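Local coordinates for protein phenylalanine--tRNA ligase beta subunit (Bacteroides fragilis, PDB 3IG2) that works in an alpha2-beta2 tetramer that uses ATP to attach phenylalanine to tRNA(Phe), this chain being the core domain of the beta subunit, at residues Gly21-Asn27 against Lys85-Phe89; Glu133-Val137 against Ser169-Thr173; Leu182-Val188 against Val202-Asn208. One frame throughout, in Å; residues are numbered along the deposited sequence.

Interaction 1: residues Gly21-Asn27 against Lys85-Phe89; sequences GFNEILN and KFFEF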
loop_
_atom_site.group_PDB
_atom_site.type_symbol
_atom_site.label_atom_id
_atom_site.label_comp_id
_atom_site.label_asym_id
_atom_site.label_seq_id
_atom_site.Cartn_x
_atom_site.Cartn_y
_atom_site.Cartn_z
ATOM N N GLY B 21 -6.143 -0.463 7.398
ATOM C CA GLY B 21 -5.449 0.053 8.581
ATOM C C GLY B 21 -6.320 0.197 9.830
ATOM O O GLY B 21 -5.894 0.835 10.795
ATOM N N PHE B 22 -7.526 -0.381 9.835
ATOM C CA PHE B 22 -8.338 -0.396 11.064
ATOM C C PHE B 22 -7.877 -1.527 11.956
ATOM O O PHE B 22 -7.393 -2.548 11.461
ATOM C CB PHE B 22 -9.828 -0.626 10.769
ATOM C CG PHE B 22 -10.560 0.582 10.283
ATOM C CD1 PHE B 22 -11.466 1.223 11.104
ATOM C CD2 PHE B 22 -10.360 1.070 8.985
ATOM C CE1 PHE B 22 -12.171 2.345 10.658
ATOM C CE2 PHE B 22 -11.072 2.201 8.515
ATOM C CZ PHE B 22 -11.974 2.826 9.344
ATOM N N ASN B 23 -8.095 -1.358 13.260
ATOM C CA ASN B 23 -8.037 -2.449 14.249
ATOM C C ASN B 23 -9.416 -2.666 14.845
ATOM O O ASN B 23 -10.078 -1.704 15.198
ATOM C CB ASN B 23 -7.103 -2.062 15.398
ATOM C CG ASN B 23 -5.671 -1.864 14.939
ATOM O OD1 ASN B 23 -5.023 -2.806 14.497
ATOM N ND2 ASN B 23 -5.181 -0.633 15.017
ATOM N N GLU B 24 -9.823 -3.923 14.999
ATOM C CA GLU B 24 -11.043 -4.245 15.697
ATOM C C GLU B 24 -10.937 -4.005 17.219
ATOM O O GLU B 24 -9.922 -4.329 17.841
ATOM C CB GLU B 24 -11.444 -5.703 15.404
ATOM C CG GLU B 24 -12.875 -6.014 15.842
ATOM C CD GLU B 24 -13.429 -7.363 15.315
ATOM O OE1 GLU B 24 -14.536 -7.752 15.763
ATOM O OE2 GLU B 24 -12.794 -8.015 14.460
ATOM N N ILE B 25 -11.986 -3.446 17.820
ATOM C CA ILE B 25 -12.029 -3.295 19.270
ATOM C C ILE B 25 -13.245 -3.986 19.855
ATOM O O ILE B 25 -14.202 -4.303 19.139
ATOM C CB ILE B 25 -11.991 -1.799 19.746
ATOM C CG1 ILE B 25 -13.211 -1.034 19.215
ATOM C CG2 ILE B 25 -10.617 -1.164 19.372
ATOM C CD1 ILE B 25 -13.398 0.430 19.742
ATOM N N LEU B 26 -13.198 -4.223 21.164
ATOM C CA LEU B 26 -14.293 -4.921 21.803
ATOM C C LEU B 26 -14.536 -4.233 23.120
ATOM O O LEU B 26 -13.650 -4.193 23.948
ATOM C CB LEU B 26 -13.893 -6.373 22.028
ATOM C CG LEU B 26 -14.951 -7.473 21.939
ATOM C CD1 LEU B 26 -16.184 -7.263 22.847
ATOM C CD2 LEU B 26 -15.350 -7.733 20.458
ATOM N N ASN B 27 -15.722 -3.670 23.298
ATOM C CA ASN B 27 -16.058 -2.971 24.536
ATOM C C ASN B 27 -17.197 -3.659 25.302
ATOM O O ASN B 27 -18.050 -4.329 24.711
ATOM C CB ASN B 27 -16.386 -1.483 24.257
ATOM C CG ASN B 27 -15.148 -0.669 23.787
ATOM O OD1 ASN B 27 -15.101 -0.165 22.674
ATOM N ND2 ASN B 27 -14.180 -0.558 24.629
ATOM N N LYS B 85 -7.856 4.201 13.880
ATOM C CA LYS B 85 -9.005 3.716 13.142
ATOM C C LYS B 85 -9.501 2.426 13.740
ATOM O O LYS B 85 -8.830 1.392 13.648
ATOM C CB LYS B 85 -8.665 3.499 11.672
ATOM C CG LYS B 85 -8.159 4.749 11.012
ATOM C CD LYS B 85 -8.307 4.669 9.510
ATOM C CE LYS B 85 -7.091 4.098 8.899
ATOM N NZ LYS B 85 -6.142 5.196 8.671
ATOM N N PHE B 86 -10.693 2.500 14.337
ATOM C CA PHE B 86 -11.259 1.393 15.064
ATOM C C PHE B 86 -12.608 0.966 14.493
ATOM O O PHE B 86 -13.347 1.778 13.940
ATOM C CB PHE B 86 -11.506 1.802 16.518
ATOM C CG PHE B 86 -10.260 2.047 17.316
ATOM C CD1 PHE B 86 -9.104 1.299 17.104
ATOM C CD2 PHE B 86 -10.257 3.004 18.317
ATOM C CE1 PHE B 86 -7.947 1.525 17.878
ATOM C CE2 PHE B 86 -9.120 3.231 19.101
ATOM C CZ PHE B 86 -7.961 2.496 18.873
ATOM N N PHE B 87 -12.929 -0.312 14.650
ATOM C CA PHE B 87 -14.271 -0.768 14.372
ATOM C C PHE B 87 -14.713 -1.789 15.404
ATOM O O PHE B 87 -13.881 -2.474 16.008
ATOM C CB PHE B 87 -14.425 -1.301 12.931
ATOM C CG PHE B 87 -13.760 -2.621 12.675
ATOM C CD1 PHE B 87 -14.473 -3.804 12.789
ATOM C CD2 PHE B 87 -12.422 -2.677 12.257
ATOM C CE1 PHE B 87 -13.868 -5.031 12.540
ATOM C CE2 PHE B 87 -11.800 -3.903 12.016
ATOM C CZ PHE B 87 -12.519 -5.089 12.154
ATOM N N GLU B 88 -16.025 -1.887 15.603
ATOM C CA GLU B 88 -16.552 -2.834 16.554
ATOM C C GLU B 88 -17.876 -3.348 16.057
ATOM O O GLU B 88 -18.703 -2.567 15.621
ATOM C CB GLU B 88 -16.690 -2.195 17.939
ATOM C CG GLU B 88 -17.384 -3.111 18.964
ATOM C CD GLU B 88 -17.386 -2.522 20.360
ATOM O OE1 GLU B 88 -17.081 -1.303 20.479
ATOM O OE2 GLU B 88 -17.679 -3.281 21.329
ATOM N N PHE B 89 -18.039 -4.674 16.076
ATOM C CA PHE B 89 -19.350 -5.291 15.949
ATOM C C PHE B 89 -19.893 -5.590 17.342
ATOM O O PHE B 89 -19.187 -6.152 18.181
ATOM C CB PHE B 89 -19.255 -6.603 15.206
ATOM C CG PHE B 89 -18.992 -6.459 13.751
ATOM C CD1 PHE B 89 -20.032 -6.367 12.865
ATOM C CD2 PHE B 89 -17.695 -6.462 13.269
ATOM C CE1 PHE B 89 -19.813 -6.229 11.514
ATOM C CE2 PHE B 89 -17.442 -6.336 11.899
ATOM C CZ PHE B 89 -18.521 -6.216 11.013
HETATM O O HOH W 1 -15.885 -6.240 17.450
#
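Glu-88 OE2 has two partners: the backbone N of Asn-27 donates to it at 2.8 Å, and Arg-62 NH1, from outside the two segments, makes a salt bridge to the same oxygen. The amide comes from above the carboxylate plane, 51° out of it. Glu-88 reaches this N-H because its chain runs extended, with CG anti to the backbone N (chi1 174°), carrying the carboxylate past Ile-25 O. Upstream, the segments pair as parallel strands. Asn-23 N donates to Lys-85 O at 2.9 Å, Phe-87 N returns a bond to Asn-23 O, and Ile-25 N closes the ladder on Phe-87 O at 2.8 Å.

Three aliphatic groups sit over aromatic faces. Lys-85 CB lies almost over the centre of the Phe-22 ring, 3.7 Å from the centroid, while Phe-86 O lies at that ring's edge. On the face carrying Glu-24 and Phe-87, Glu-24 CB makes a CH-pi contact with the Phe-87 ring, whose edge meets Phe-22 CB. Asn-23 and Phe-86 point to the other face, where Ile-25 CG2 comes over the Phe-86 ring, 4.0 Å from its centroid. One water accepts from Phe-89 N (3.0 Å) and lies near both Glu-24 OE1 (2.6 Å) and Ile-25 O.

Helix 6-19 covers Phe-22 and Phe-87, and helix 66-75 packs against Ile-25 and Phe-86. Past the paired residues, a carboxylate takes over from backbone carbonyls as acceptor for the diverging 21-27 segment, and its charge is probably balanced by Arg-62.

Interaction 2: residues Glu133-Val137 against Ser169-Thr173; sequences ENTSV and STALT
Glu-133 OE1 accepts hydrogen bonds from two neighbouring hydroxyls, Ser-169 OG at 2.7 Å and Thr-170 OG1 at 3.0 Å. The donors approach from opposite faces of the carboxylate plane: the serine on the syn side, 31° out of plane, the threonine from above it. Ser-169 turns its OG between its own backbone N and carbonyl carbon (chi1 38°), which swings the hydroxyl toward the glutamate. Two donors on a single oxygen should limit rotation of the carboxylate and spread some of its negative charge.

The apolar contacts are looser and lie one helical turn further on. Val-137 spreads its two methyls over Thr-170 and Leu-172: CG1 meets Leu-172 CD1 at 4.0 Å, and CG2 sits beside Thr-170, 4.2 Å from that residue's CG2. Glu-133 and Val-137 are brought to the same side by the turn between them, closed by the bond from Val-137 N to Glu-133 O. Both also rest on Val-187 of the adjoining strand.

This is helix-on-sheet packing of an alpha/beta domain: the first turn of helix 134-150 lies against a corner of the chain and the strand 171-175 that leaves it, within the class II synthetase-like core of the beta subunit.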
loop_
_atom_site.group_PDB
_atom_site.type_symbol
_atom_site.label_atom_id
_atom_site.label_comp_id
_atom_site.label_asym_id
_atom_site.label_seq_id
_atom_site.Cartn_x
_atom_site.Cartn_y
_atom_site.Cartn_z
ATOM N N GLU B 133 -15.133 20.480 8.495
ATOM C CA GLU B 133 -15.897 19.288 8.846
ATOM C C GLU B 133 -16.513 18.607 7.626
ATOM O O GLU B 133 -16.785 17.404 7.658
ATOM C CB GLU B 133 -16.986 19.613 9.875
ATOM C CG GLU B 133 -16.428 19.957 11.245
ATOM C CD GLU B 133 -17.489 20.063 12.325
ATOM O OE1 GLU B 133 -18.580 19.456 12.188
ATOM O OE2 GLU B 133 -17.213 20.750 13.329
ATOM N N ASN B 134 -16.743 19.392 6.571
ATOM C CA ASN B 134 -17.242 18.892 5.284
ATOM C C ASN B 134 -16.316 17.829 4.682
ATOM O O ASN B 134 -16.761 16.733 4.309
ATOM C CB ASN B 134 -17.439 20.051 4.292
ATOM N N THR B 135 -15.026 18.143 4.616
ATOM C CA THR B 135 -14.058 17.203 4.063
ATOM C C THR B 135 -13.880 15.960 4.951
ATOM O O THR B 135 -13.563 14.880 4.448
ATOM C CB THR B 135 -12.698 17.878 3.682
ATOM O OG1 THR B 135 -11.769 16.874 3.252
ATOM C CG2 THR B 135 -12.113 18.632 4.842
ATOM N N SER B 136 -14.123 16.101 6.256
ATOM C CA SER B 136 -14.080 14.942 7.173
ATOM C C SER B 136 -15.224 13.933 6.949
ATOM O O SER B 136 -14.999 12.717 6.988
ATOM C CB SER B 136 -14.062 15.403 8.631
ATOM O OG SER B 136 -13.125 16.449 8.826
ATOM N N VAL B 137 -16.447 14.440 6.718
ATOM C CA VAL B 137 -17.614 13.568 6.448
ATOM C C VAL B 137 -17.411 12.791 5.102
ATOM O O VAL B 137 -17.855 11.644 4.958
ATOM C CB VAL B 137 -18.960 14.367 6.481
ATOM C CG1 VAL B 137 -20.142 13.469 6.204
ATOM C CG2 VAL B 137 -19.142 15.069 7.821
ATOM N N SER B 169 -21.902 17.160 15.172
ATOM C CA SER B 169 -22.036 18.572 14.748
ATOM C C SER B 169 -22.557 18.575 13.313
ATOM O O SER B 169 -23.460 19.336 12.983
ATOM C CB SER B 169 -20.719 19.324 14.861
ATOM O OG SER B 169 -19.637 18.484 14.483
ATOM N N THR B 170 -21.996 17.690 12.487
ATOM C CA THR B 170 -22.367 17.528 11.073
ATOM C C THR B 170 -22.445 16.019 10.758
ATOM O O THR B 170 -21.516 15.262 11.080
ATOM C CB THR B 170 -21.324 18.191 10.158
ATOM O OG1 THR B 170 -21.125 19.552 10.571
ATOM C CG2 THR B 170 -21.767 18.186 8.701
ATOM N N ALA B 171 -23.536 15.591 10.115
ATOM C CA ALA B 171 -23.742 14.170 9.862
ATOM C C ALA B 171 -24.624 13.880 8.678
ATOM O O ALA B 171 -25.410 14.719 8.275
ATOM C CB ALA B 171 -24.328 13.497 11.093
ATOM N N LEU B 172 -24.520 12.655 8.172
ATOM C CA LEU B 172 -25.426 12.147 7.146
ATOM C C LEU B 172 -26.135 10.911 7.647
ATOM O O LEU B 172 -25.547 10.098 8.364
ATOM C CB LEU B 172 -24.663 11.797 5.864
ATOM C CG LEU B 172 -24.065 12.969 5.085
ATOM C CD1 LEU B 172 -23.241 12.485 3.884
ATOM C CD2 LEU B 172 -25.159 13.943 4.643
ATOM N N THR B 173 -27.399 10.772 7.267
ATOM C CA THR B 173 -28.128 9.522 7.516
ATOM C C THR B 173 -28.336 8.806 6.194
ATOM O O THR B 173 -28.508 9.453 5.150
ATOM C CB THR B 173 -29.498 9.760 8.147
ATOM O OG1 THR B 173 -30.291 10.577 7.266
ATOM C CG2 THR B 173 -29.342 10.466 9.486
#

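Interaction 3: residues Leu182-Val188 against Val202-Asn208; sequences LATFGVV and VYYADLN
The Tyr-203 ring meets Val-187 CG2 obliquely, 4.0 Å from CD2, the two side chains lying side by side and pointing the same way. Its hydroxyl is hydrogen-bonded to Glu-201. On the other face of the sheet the Tyr-204 ring inclines against Trp-118, while Tyr-204 CB touches Val-188 CG2 at 3.8 Å. The Asn-208 amide gives ND2 to a water at 2.6 Å, which in turn donates to Asp-206 O.

The backbones carrying these groups form an antiparallel ladder, the strand axes 174° apart; on its other edge, Leu-182 and Ala-183 form a classic beta bulge against Val-174. Thr-184 with Asp-206 and Gly-186 with Tyr-204 are hydrogen-bonded pairs, each joined by two backbone bonds. The shortest runs from Asp-206 N to Thr-184 O at 2.7 Å. Between them Phe-185 and Ala-205 form a non-hydrogen-bonded pair with CB atoms 3.5 Å apart. With CG set between backbone N and carbonyl carbon (chi1 58°), the Phe-185 ring is carried away from the partner strand, leaving Phe-185 CB to pack on Ala-205. Ala-183 CB adds a contact with Leu-207 CG at 3.9 Å.

Helix 134-150 covers the face bearing Ala-183, Val-187, Tyr-203 and Leu-207; the face with Thr-184, Tyr-204 and Asp-206 meets Tyr-168 and Tyr-42. One face is therefore largely hydrocarbon, whereas the other mixes rings with polar groups partnered beyond the two strands, Asp-206 OD1 by His-114 and Thr-184 OG1 by Arg-181.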
loop_
_atom_site.group_PDB
_atom_site.type_symbol
_atom_site.label_atom_id
_atom_site.label_comp_id
_atom_site.label_asym_id
_atom_site.label_seq_id
_atom_site.Cartn_x
_atom_site.Cartn_y
_atom_site.Cartn_z
ATOM N N LEU B 182 -30.329 2.889 7.982
ATOM C CA LEU B 182 -29.329 1.859 7.723
ATOM C C LEU B 182 -27.965 2.239 8.263
ATOM O O LEU B 182 -27.197 1.376 8.660
ATOM C CB LEU B 182 -29.201 1.599 6.226
ATOM C CG LEU B 182 -30.440 1.147 5.456
ATOM C CD1 LEU B 182 -30.122 1.092 3.975
ATOM C CD2 LEU B 182 -30.997 -0.202 5.922
ATOM N N ALA B 183 -27.682 3.544 8.271
ATOM C CA ALA B 183 -26.412 4.052 8.730
ATOM C C ALA B 183 -26.530 5.522 9.092
ATOM O O ALA B 183 -27.400 6.248 8.595
ATOM C CB ALA B 183 -25.329 3.860 7.654
ATOM N N THR B 184 -25.660 5.934 9.996
ATOM C CA THR B 184 -25.520 7.319 10.381
ATOM C C THR B 184 -24.010 7.561 10.550
ATOM O O THR B 184 -23.310 6.731 11.131
ATOM C CB THR B 184 -26.225 7.555 11.735
ATOM O OG1 THR B 184 -27.641 7.306 11.618
ATOM C CG2 THR B 184 -26.006 8.940 12.210
ATOM N N PHE B 185 -23.495 8.675 10.038
ATOM C CA PHE B 185 -22.054 8.922 10.186
ATOM C C PHE B 185 -21.762 10.398 10.074
ATOM O O PHE B 185 -22.410 11.090 9.318
ATOM C CB PHE B 185 -21.212 8.132 9.163
ATOM C CG PHE B 185 -21.557 8.432 7.725
ATOM C CD1 PHE B 185 -20.891 9.441 7.026
ATOM C CD2 PHE B 185 -22.525 7.692 7.064
ATOM C CE1 PHE B 185 -21.199 9.716 5.712
ATOM C CE2 PHE B 185 -22.840 7.964 5.743
ATOM C CZ PHE B 185 -22.177 8.975 5.072
ATOM N N GLY B 186 -20.762 10.853 10.818
ATOM C CA GLY B 186 -20.386 12.249 10.830
ATOM C C GLY B 186 -19.341 12.619 11.870
ATOM O O GLY B 186 -18.643 11.758 12.385
ATOM N N VAL B 187 -19.245 13.925 12.140
ATOM C CA VAL B 187 -18.229 14.503 13.017
ATOM C C VAL B 187 -18.831 14.570 14.403
ATOM O O VAL B 187 -19.904 15.137 14.570
ATOM C CB VAL B 187 -17.877 15.937 12.548
ATOM C CG1 VAL B 187 -16.901 16.621 13.492
ATOM C CG2 VAL B 187 -17.333 15.914 11.099
ATOM N N VAL B 188 -18.149 13.989 15.382
ATOM C CA VAL B 188 -18.625 13.984 16.758
ATOM C C VAL B 188 -18.527 15.398 17.331
ATOM O O VAL B 188 -17.560 16.084 17.068
ATOM C CB VAL B 188 -17.837 12.955 17.647
ATOM C CG1 VAL B 188 -18.190 13.068 19.143
ATOM C CG2 VAL B 188 -18.048 11.547 17.152
ATOM N N VAL B 202 -13.061 13.256 16.050
ATOM C CA VAL B 202 -13.498 11.872 15.857
ATOM C C VAL B 202 -14.619 11.824 14.835
ATOM O O VAL B 202 -15.606 12.558 14.938
ATOM C CB VAL B 202 -13.986 11.205 17.177
ATOM C CG1 VAL B 202 -14.468 9.701 16.914
ATOM C CG2 VAL B 202 -12.877 11.195 18.189
ATOM N N TYR B 203 -14.456 10.973 13.836
ATOM C CA TYR B 203 -15.488 10.775 12.821
ATOM C C TYR B 203 -15.999 9.387 13.103
ATOM O O TYR B 203 -15.212 8.453 13.251
ATOM C CB TYR B 203 -14.901 10.928 11.410
ATOM C CG TYR B 203 -13.969 12.104 11.390
ATOM C CD1 TYR B 203 -12.637 11.963 11.026
ATOM C CD2 TYR B 203 -14.406 13.359 11.833
ATOM C CE1 TYR B 203 -11.773 13.044 11.068
ATOM C CE2 TYR B 203 -13.554 14.440 11.871
ATOM C CZ TYR B 203 -12.243 14.273 11.489
ATOM O OH TYR B 203 -11.412 15.346 11.546
ATOM N N TYR B 204 -17.318 9.283 13.241
ATOM C CA TYR B 204 -17.957 8.095 13.767
ATOM C C TYR B 204 -19.072 7.662 12.843
ATOM O O TYR B 204 -19.866 8.496 12.391
ATOM C CB TYR B 204 -18.533 8.393 15.176
ATOM C CG TYR B 204 -19.448 7.334 15.715
ATOM C CD1 TYR B 204 -18.956 6.076 16.068
ATOM C CD2 TYR B 204 -20.808 7.587 15.896
ATOM C CE1 TYR B 204 -19.783 5.109 16.558
ATOM C CE2 TYR B 204 -21.653 6.618 16.402
ATOM C CZ TYR B 204 -21.138 5.370 16.719
ATOM O OH TYR B 204 -21.965 4.396 17.243
ATOM N N ALA B 205 -19.147 6.361 12.593
ATOM C CA ALA B 205 -20.248 5.780 11.800
ATOM C C ALA B 205 -20.937 4.680 12.590
ATOM O O ALA B 205 -20.272 3.888 13.276
ATOM C CB ALA B 205 -19.723 5.226 10.430
ATOM N N ASP B 206 -22.258 4.629 12.502
ATOM C CA ASP B 206 -23.020 3.544 13.120
ATOM C C ASP B 206 -23.829 2.919 11.997
ATOM O O ASP B 206 -24.710 3.551 11.433
ATOM C CB ASP B 206 -23.922 4.101 14.224
ATOM C CG ASP B 206 -24.894 3.068 14.820
ATOM O OD1 ASP B 206 -24.926 1.884 14.452
ATOM O OD2 ASP B 206 -25.673 3.452 15.697
ATOM N N LEU B 207 -23.521 1.680 11.655
ATOM C CA LEU B 207 -24.306 0.979 10.632
ATOM C C LEU B 207 -25.180 -0.043 11.333
ATOM O O LEU B 207 -24.689 -0.829 12.166
ATOM C CB LEU B 207 -23.413 0.277 9.624
ATOM C CG LEU B 207 -22.684 1.107 8.562
ATOM C CD1 LEU B 207 -21.765 2.166 9.179
ATOM C CD2 LEU B 207 -21.932 0.186 7.608
ATOM N N ASN B 208 -26.464 -0.018 10.996
ATOM C CA ASN B 208 -27.451 -0.948 11.525
ATOM C C ASN B 208 -27.386 -2.242 10.729
ATOM O O ASN B 208 -28.125 -2.453 9.766
ATOM C CB ASN B 208 -28.851 -0.300 11.523
ATOM C CG ASN B 208 -28.844 1.096 12.162
ATOM O OD1 ASN B 208 -28.900 1.250 13.391
ATOM N ND2 ASN B 208 -28.754 2.121 11.326
HETATM O O HOH W 2 -27.402 4.128 12.267
HETATM O O HOH W 3 -14.979 15.581 16.089
#

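How the interactions relate
From the N terminus, interaction 1 closes first: the chain leaves helix 6-19, passes through the small three-stranded sheet and helix 66-75, and returns at 85-89 to pair with an edge strand of the main sheet. Interaction 2 opens later, its loop spanning most of helix 134-150 and strand 159-163. Interaction 3 follows with a shorter excursion through helix 190-195. The three loops run in series, none nested or crossed. Interactions 2 and 3 touch directly, strands 171-175 and 181-188 being neighbours, with Thr-170 O 2.8 Å from Val-187 N. Interaction 1 stands apart, its centre about 14 Å from that of interaction 3, and strand 109-121 bridges them within the same sheet.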